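Local coordinates for abhydrolase domain-containing protein (Exiguobacterium antarcticum, PDB 5H3H) that is an esterase of the alpha/beta hydrolase fold that probably cleaves esters at a nucleophile elbow and may also form peracids as a perhydrolase, at residues Thr91-Ser96 with Lys116-Gly121; Val24-Gly29 with Tyr49-Val54. All coordinates share one frame; numbering follows the deposited sequence.

Interaction 1 of 2, residues Thr91-Ser96 with Lys116-Gly121. With F50 (ethaneperoxoic acid), chain D.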
loop_
_atom_site.group_PDB
_atom_site.type_symbol
_atom_site.label_atom_id
_atom_site.label_comp_id
_atom_site.label_asym_id
_atom_site.label_seq_id
_atom_site.Cartn_x
_atom_site.Cartn_y
_atom_site.Cartn_z
ATOM N N THR B 91 16.505 -1.666 4.780
ATOM C CA THR B 91 16.978 -1.500 3.393
ATOM C C THR B 91 16.615 -2.744 2.611
ATOM O O THR B 91 16.978 -3.826 3.001
ATOM C CB THR B 91 18.460 -1.298 3.393
ATOM O OG1 THR B 91 18.706 -0.080 4.079
ATOM C CG2 THR B 91 19.024 -1.173 1.974
ATOM N N LEU B 92 15.807 -2.583 1.595
ATOM C CA LEU B 92 15.327 -3.702 0.794
ATOM C C LEU B 92 16.132 -3.774 -0.563
ATOM O O LEU B 92 16.060 -2.865 -1.380
ATOM C CB LEU B 92 13.831 -3.459 0.577
ATOM C CG LEU B 92 13.112 -4.535 -0.207
ATOM C CD1 LEU B 92 13.191 -5.849 0.526
ATOM C CD2 LEU B 92 11.704 -4.130 -0.519
ATOM N N LEU B 93 16.906 -4.826 -0.774
ATOM C CA LEU B 93 17.621 -5.014 -2.063
ATOM C C LEU B 93 17.013 -6.180 -2.840
ATOM O O LEU B 93 16.895 -7.281 -2.316
ATOM C CB LEU B 93 19.102 -5.213 -1.862
ATOM C CG LEU B 93 20.007 -5.608 -3.046
ATOM C CD1 LEU B 93 19.647 -5.028 -4.387
ATOM C CD2 LEU B 93 21.491 -5.314 -2.764
ATOM N N GLY B 94 16.649 -5.927 -4.098
ATOM C CA GLY B 94 16.227 -6.983 -4.948
ATOM C C GLY B 94 17.171 -7.129 -6.119
ATOM O O GLY B 94 17.453 -6.137 -6.784
ATOM N N PHE B 95 17.648 -8.337 -6.341
ATOM C CA PHE B 95 18.518 -8.646 -7.504
ATOM C C PHE B 95 17.674 -9.412 -8.506
ATOM O O PHE B 95 17.062 -10.431 -8.175
ATOM C CB PHE B 95 19.707 -9.453 -7.100
ATOM C CG PHE B 95 20.580 -9.873 -8.293
ATOM C CD1 PHE B 95 21.584 -9.026 -8.765
ATOM C CD2 PHE B 95 20.359 -11.097 -8.954
ATOM C CE1 PHE B 95 22.413 -9.424 -9.825
ATOM C CE2 PHE B 95 21.146 -11.460 -10.064
ATOM C CZ PHE B 95 22.142 -10.609 -10.497
ATOM N N SER B 96 17.615 -8.898 -9.728
ATOM C CA SER B 96 16.954 -9.540 -10.819
ATOM C C SER B 96 15.467 -9.814 -10.529
ATOM O O SER B 96 14.742 -8.842 -10.334
ATOM C CB SER B 96 17.786 -10.751 -11.258
ATOM O OG SER B 96 17.501 -11.015 -12.601
ATOM N N LYS B 116 14.814 2.396 2.448
ATOM C CA LYS B 116 15.384 2.519 1.100
ATOM C C LYS B 116 15.319 1.218 0.305
ATOM O O LYS B 116 15.271 0.122 0.885
ATOM C CB LYS B 116 16.797 3.034 1.200
ATOM C CG LYS B 116 17.737 2.124 1.923
ATOM C CD LYS B 116 19.061 2.821 2.246
ATOM C CE LYS B 116 18.906 3.801 3.392
ATOM N NZ LYS B 116 20.238 4.440 3.643
ATOM N N LEU B 117 15.300 1.376 -1.016
ATOM C CA LEU B 117 15.217 0.305 -1.977
ATOM C C LEU B 117 16.468 0.287 -2.853
ATOM O O LEU B 117 16.900 1.329 -3.317
ATOM C CB LEU B 117 14.017 0.614 -2.901
ATOM C CG LEU B 117 13.773 -0.369 -4.038
ATOM C CD1 LEU B 117 13.580 -1.753 -3.442
ATOM C CD2 LEU B 117 12.612 -0.014 -4.950
ATOM N N ILE B 118 17.015 -0.882 -3.111
ATOM C CA ILE B 118 18.097 -1.043 -4.047
ATOM C C ILE B 118 17.600 -2.033 -5.054
ATOM O O ILE B 118 17.029 -3.054 -4.669
ATOM C CB ILE B 118 19.369 -1.586 -3.390
ATOM C CG1 ILE B 118 19.790 -0.667 -2.236
ATOM C CG2 ILE B 118 20.481 -1.766 -4.436
ATOM C CD1 ILE B 118 20.709 -1.315 -1.212
ATOM N N LEU B 119 17.767 -1.714 -6.330
ATOM C CA LEU B 119 17.331 -2.585 -7.384
ATOM C C LEU B 119 18.610 -2.909 -8.166
ATOM O O LEU B 119 19.172 -2.029 -8.722
ATOM C CB LEU B 119 16.314 -1.873 -8.287
ATOM C CG LEU B 119 14.889 -1.602 -7.787
ATOM C CD1 LEU B 119 14.132 -0.785 -8.806
ATOM C CD2 LEU B 119 14.158 -2.899 -7.586
ATOM N N ALA B 120 19.043 -4.181 -8.187
ATOM C CA ALA B 120 20.373 -4.602 -8.660
ATOM C C ALA B 120 20.139 -5.538 -9.822
ATOM O O ALA B 120 19.588 -6.581 -9.640
ATOM C CB ALA B 120 21.173 -5.300 -7.565
ATOM N N GLY B 121 20.486 -5.125 -11.055
ATOM C CA GLY B 121 20.208 -5.928 -12.227
ATOM C C GLY B 121 18.748 -6.344 -12.351
ATOM O O GLY B 121 18.449 -7.417 -12.808
HETATM C C F50 D . 16.806 -13.379 -12.894
HETATM O OX1 F50 D . 19.010 -14.018 -11.758
HETATM O O F50 D . 16.144 -13.368 -11.877
HETATM O OXT F50 D . 18.269 -13.296 -12.747
HETATM C CH3 F50 D . 16.140 -13.466 -14.239
#

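Interaction 2 of 2, residues Val24-Gly29 with Tyr49-Val54. With F50 (ethaneperoxoic acid), chain D.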
loop_
_atom_site.group_PDB
_atom_site.type_symbol
_atom_site.label_atom_id
_atom_site.label_comp_id
_atom_site.label_asym_id
_atom_site.label_seq_id
_atom_site.Cartn_x
_atom_site.Cartn_y
_atom_site.Cartn_z
ATOM N N VAL B 24 18.901 -5.289 6.511
ATOM C CA VAL B 24 19.150 -5.223 5.090
ATOM C C VAL B 24 18.573 -6.534 4.611
ATOM O O VAL B 24 19.131 -7.604 4.928
ATOM C CB VAL B 24 20.651 -5.126 4.767
ATOM C CG1 VAL B 24 20.890 -4.925 3.257
ATOM C CG2 VAL B 24 21.278 -4.025 5.549
ATOM N N VAL B 25 17.402 -6.462 3.965
ATOM C CA VAL B 25 16.668 -7.633 3.510
ATOM C C VAL B 25 17.100 -7.833 2.046
ATOM O O VAL B 25 16.925 -6.943 1.251
ATOM C CB VAL B 25 15.161 -7.419 3.583
ATOM C CG1 VAL B 25 14.399 -8.558 2.914
ATOM C CG2 VAL B 25 14.696 -7.244 5.036
ATOM N N MET B 26 17.738 -8.963 1.759
ATOM C CA MET B 26 18.295 -9.218 0.439
ATOM C C MET B 26 17.476 -10.297 -0.300
ATOM O O MET B 26 17.316 -11.372 0.212
ATOM C CB MET B 26 19.755 -9.542 0.610
ATOM C CG MET B 26 20.510 -8.256 1.018
ATOM S SD MET B 26 22.286 -8.414 0.976
ATOM C CE MET B 26 22.672 -8.113 -0.726
ATOM N N LEU B 27 16.930 -9.947 -1.479
ATOM C CA LEU B 27 16.067 -10.821 -2.271
ATOM C C LEU B 27 16.784 -11.313 -3.570
ATOM O O LEU B 27 17.088 -10.501 -4.445
ATOM C CB LEU B 27 14.841 -10.074 -2.661
ATOM C CG LEU B 27 13.709 -9.754 -1.679
ATOM C CD1 LEU B 27 13.967 -10.249 -0.280
ATOM C CD2 LEU B 27 13.331 -8.323 -1.779
ATOM N N HIS B 28 17.024 -12.620 -3.622
ATOM C CA HIS B 28 17.862 -13.249 -4.667
ATOM C C HIS B 28 17.236 -13.276 -6.063
ATOM O O HIS B 28 16.036 -13.080 -6.258
ATOM C CB HIS B 28 18.301 -14.644 -4.198
ATOM C CG HIS B 28 17.212 -15.675 -4.116
ATOM N ND1 HIS B 28 16.781 -16.396 -5.206
ATOM C CD2 HIS B 28 16.464 -16.107 -3.067
ATOM C CE1 HIS B 28 15.820 -17.226 -4.839
ATOM N NE2 HIS B 28 15.642 -17.111 -3.533
ATOM N N GLY B 29 18.065 -13.571 -7.059
ATOM C CA GLY B 29 17.520 -13.745 -8.411
ATOM C C GLY B 29 17.138 -15.185 -8.687
ATOM O O GLY B 29 17.414 -16.071 -7.882
ATOM N N TYR B 49 25.657 -4.470 10.512
ATOM C CA TYR B 49 24.262 -4.544 10.069
ATOM C C TYR B 49 23.725 -5.972 10.204
ATOM O O TYR B 49 24.481 -6.896 10.419
ATOM C CB TYR B 49 24.171 -4.027 8.620
ATOM C CG TYR B 49 24.427 -2.527 8.627
ATOM C CD1 TYR B 49 23.369 -1.623 8.785
ATOM C CD2 TYR B 49 25.721 -2.025 8.583
ATOM C CE1 TYR B 49 23.593 -0.247 8.859
ATOM C CE2 TYR B 49 25.968 -0.668 8.668
ATOM C CZ TYR B 49 24.908 0.218 8.801
ATOM O OH TYR B 49 25.176 1.567 8.877
ATOM N N ARG B 50 22.416 -6.109 10.120
ATOM C CA ARG B 50 21.756 -7.354 10.238
ATOM C C ARG B 50 21.312 -7.806 8.836
ATOM O O ARG B 50 20.552 -7.110 8.177
ATOM C CB ARG B 50 20.575 -7.179 11.139
ATOM C CG ARG B 50 19.802 -8.429 11.404
ATOM C CD ARG B 50 18.694 -8.091 12.367
ATOM N NE ARG B 50 17.759 -9.198 12.514
ATOM C CZ ARG B 50 16.646 -9.144 13.231
ATOM N NH1 ARG B 50 16.326 -8.016 13.883
ATOM N NH2 ARG B 50 15.815 -10.203 13.285
ATOM N N TYR B 51 21.798 -8.975 8.425
ATOM C CA TYR B 51 21.514 -9.603 7.131
ATOM C C TYR B 51 20.248 -10.429 7.240
ATOM O O TYR B 51 20.127 -11.251 8.133
ATOM C CB TYR B 51 22.706 -10.494 6.749
ATOM C CG TYR B 51 22.507 -11.284 5.507
ATOM C CD1 TYR B 51 22.649 -10.698 4.232
ATOM C CD2 TYR B 51 22.184 -12.654 5.569
ATOM C CE1 TYR B 51 22.511 -11.457 3.090
ATOM C CE2 TYR B 51 22.019 -13.394 4.403
ATOM C CZ TYR B 51 22.190 -12.805 3.180
ATOM O OH TYR B 51 21.978 -13.572 2.014
ATOM N N ILE B 52 19.274 -10.184 6.370
ATOM C CA ILE B 52 18.079 -10.967 6.311
ATOM C C ILE B 52 17.977 -11.477 4.861
ATOM O O ILE B 52 17.495 -10.796 4.021
ATOM C CB ILE B 52 16.836 -10.190 6.753
ATOM C CG1 ILE B 52 16.910 -9.808 8.249
ATOM C CG2 ILE B 52 15.578 -11.003 6.516
ATOM C CD1 ILE B 52 17.070 -8.330 8.454
ATOM N N GLY B 53 18.450 -12.692 4.605
ATOM C CA GLY B 53 18.454 -13.240 3.239
ATOM C C GLY B 53 17.318 -14.227 3.131
ATOM O O GLY B 53 17.372 -15.268 3.793
ATOM N N VAL B 54 16.312 -13.880 2.357
ATOM C CA VAL B 54 15.156 -14.738 2.193
ATOM C C VAL B 54 15.394 -15.774 1.091
ATOM O O VAL B 54 15.960 -15.431 0.006
ATOM C CB VAL B 54 13.862 -13.984 1.916
ATOM C CG1 VAL B 54 13.623 -12.850 2.934
ATOM C CG2 VAL B 54 13.830 -13.461 0.518
HETATM C C F50 D . 16.806 -13.379 -12.894
HETATM O OX1 F50 D . 19.010 -14.018 -11.758
HETATM O O F50 D . 16.144 -13.368 -11.877
HETATM O OXT F50 D . 18.269 -13.296 -12.747
HETATM C CH3 F50 D . 16.140 -13.466 -14.239
HETATM O O HOH W 1 17.788 -13.833 -1.029
#

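Interaction 1 of 2, residues Thr91-Ser96 with Lys116-Gly121
Strands 91-95 and 116-120 run side by side in parallel, their axes 14° apart, and five backbone hydrogen bonds ladder them together. Leu92 and Gly94 each donate to one residue and accept from the residue two further along on the partner strand; the last rung, Ser96 N to Ala120 O at 3.0 Å, ties down the point where the chain leaves the sheet. The tight face carries Thr91, Leu93, Phe95, Lys116, Ile118 and Ala120. In Leu93, chi1 (172°) sets CG anti to the backbone N, beside the carbonyl carbon, and chi2 then turns CD1 toward Ile118, to press on Ile118 CG2 at 3.4 Å, closer than usual for two carbons, and on Ala120 CB at 3.5 Å. An alanine in place of Leu93 would remove CG and both methyls and would probably loosen the packing against Ile118 and Ala120. Farther back, Lys116 CG takes the crowded position between N and the carbonyl carbon and lies against Thr91 OG1 (3.2 Å), while NZ bonds to Tyr265 O. The other face is looser: Leu92 CD2 and Leu117 CD1 come no nearer than 4.2 Å, and Gly94 has no side chain to set against Leu119. At the C-terminal end, Ser96 has the positive phi (58°) of a nucleophile elbow, consistent with the Gly94, Ser96, Gly98 pattern. Ser96 OG lies 2.5 Å from C of the ethaneperoxoic acid, too short for ordinary non-bonded contact, and close to His248. The Phe95 ring turns its edge to the ligand's OX1. Helix 255-267 packs on the tight face through Leu262, Tyr265 and Phe258, helix 97-109 takes Leu92 and Leu117 on the other, and strands 23-27 and 211-217 flank the pair within the sheet.

Interaction 2 of 2, residues Val24-Gly29 with Tyr49-Val54
Tyr51 shapes one face of this parallel strand pair. With CG anti to its backbone N, the ring lies back over the strand, Gly53 N 3.6 Å above the plane of the Tyr51 ring; a CB on Gly53 would collide with Tyr51 OH, so the glycine provides the hollow into which the phenol fits. The hydroxyl itself bonds to Asn34. Met26 chi1 (-71°) and extended chi2 put SD at the ring's edge, 3.7 Å from Tyr51 CE1, a Met-aromatic contact with the side chains crossing at about a right angle. Strand 23-27, helix 38-46 and strand 50-54 make a beta-alpha-beta crossover of the alpha/beta hydrolase fold, and Leu44 packs on Val24 and Met26. On the opposite face, Val25 CG2 rests against Ile52 CB at 4.0 Å. Leu27 and Val54 fit more tightly, Leu27 CD1 3.3 Å from Val54 CG2, with Leu27 chi2 nearly eclipsed at 1°. Val24 N donates to Arg50 O, Ile52 N to Val24 O and Met26 N to Ile52 O; beyond these the strands splay, and the bond from Val54 N to Met26 O is weak. A water wedges into the widening gap, donating to Met26 O and, at 2.6 Å, to Val54 O. The edge of the His28 ring follows, CD2 lying 3.2 Å from Val54 O, while ND1 donates to Gly29 O. Gly29 borders the ligand, where any CB would run into OX1 of the ethaneperoxoic acid.

Both interactions are buried pairs of parallel strands in one sheet, each closing a beta-alpha-beta unit. Strands 23-27 and 90-95 are neighbours, so interaction 2 leads straight into interaction 1: Leu93 O and Leu27 N probably share a hydrogen bond, and Leu92 CD1 packs on Leu27 CD2. Interaction 1 lies nearer the centre of the subunit, its ladder regular up to the nucleophile and its aliphatic packing under helix 255-267. Interaction 2, with Tyr49 and Arg50 partly exposed, instead has a Met-aromatic contact, the His28 edge, and a water bridging Met26 O and Val54 O where its strands part. Their C-terminal ends converge on the same ligand, one contributing Phe95 and Ser96, the other Gly29.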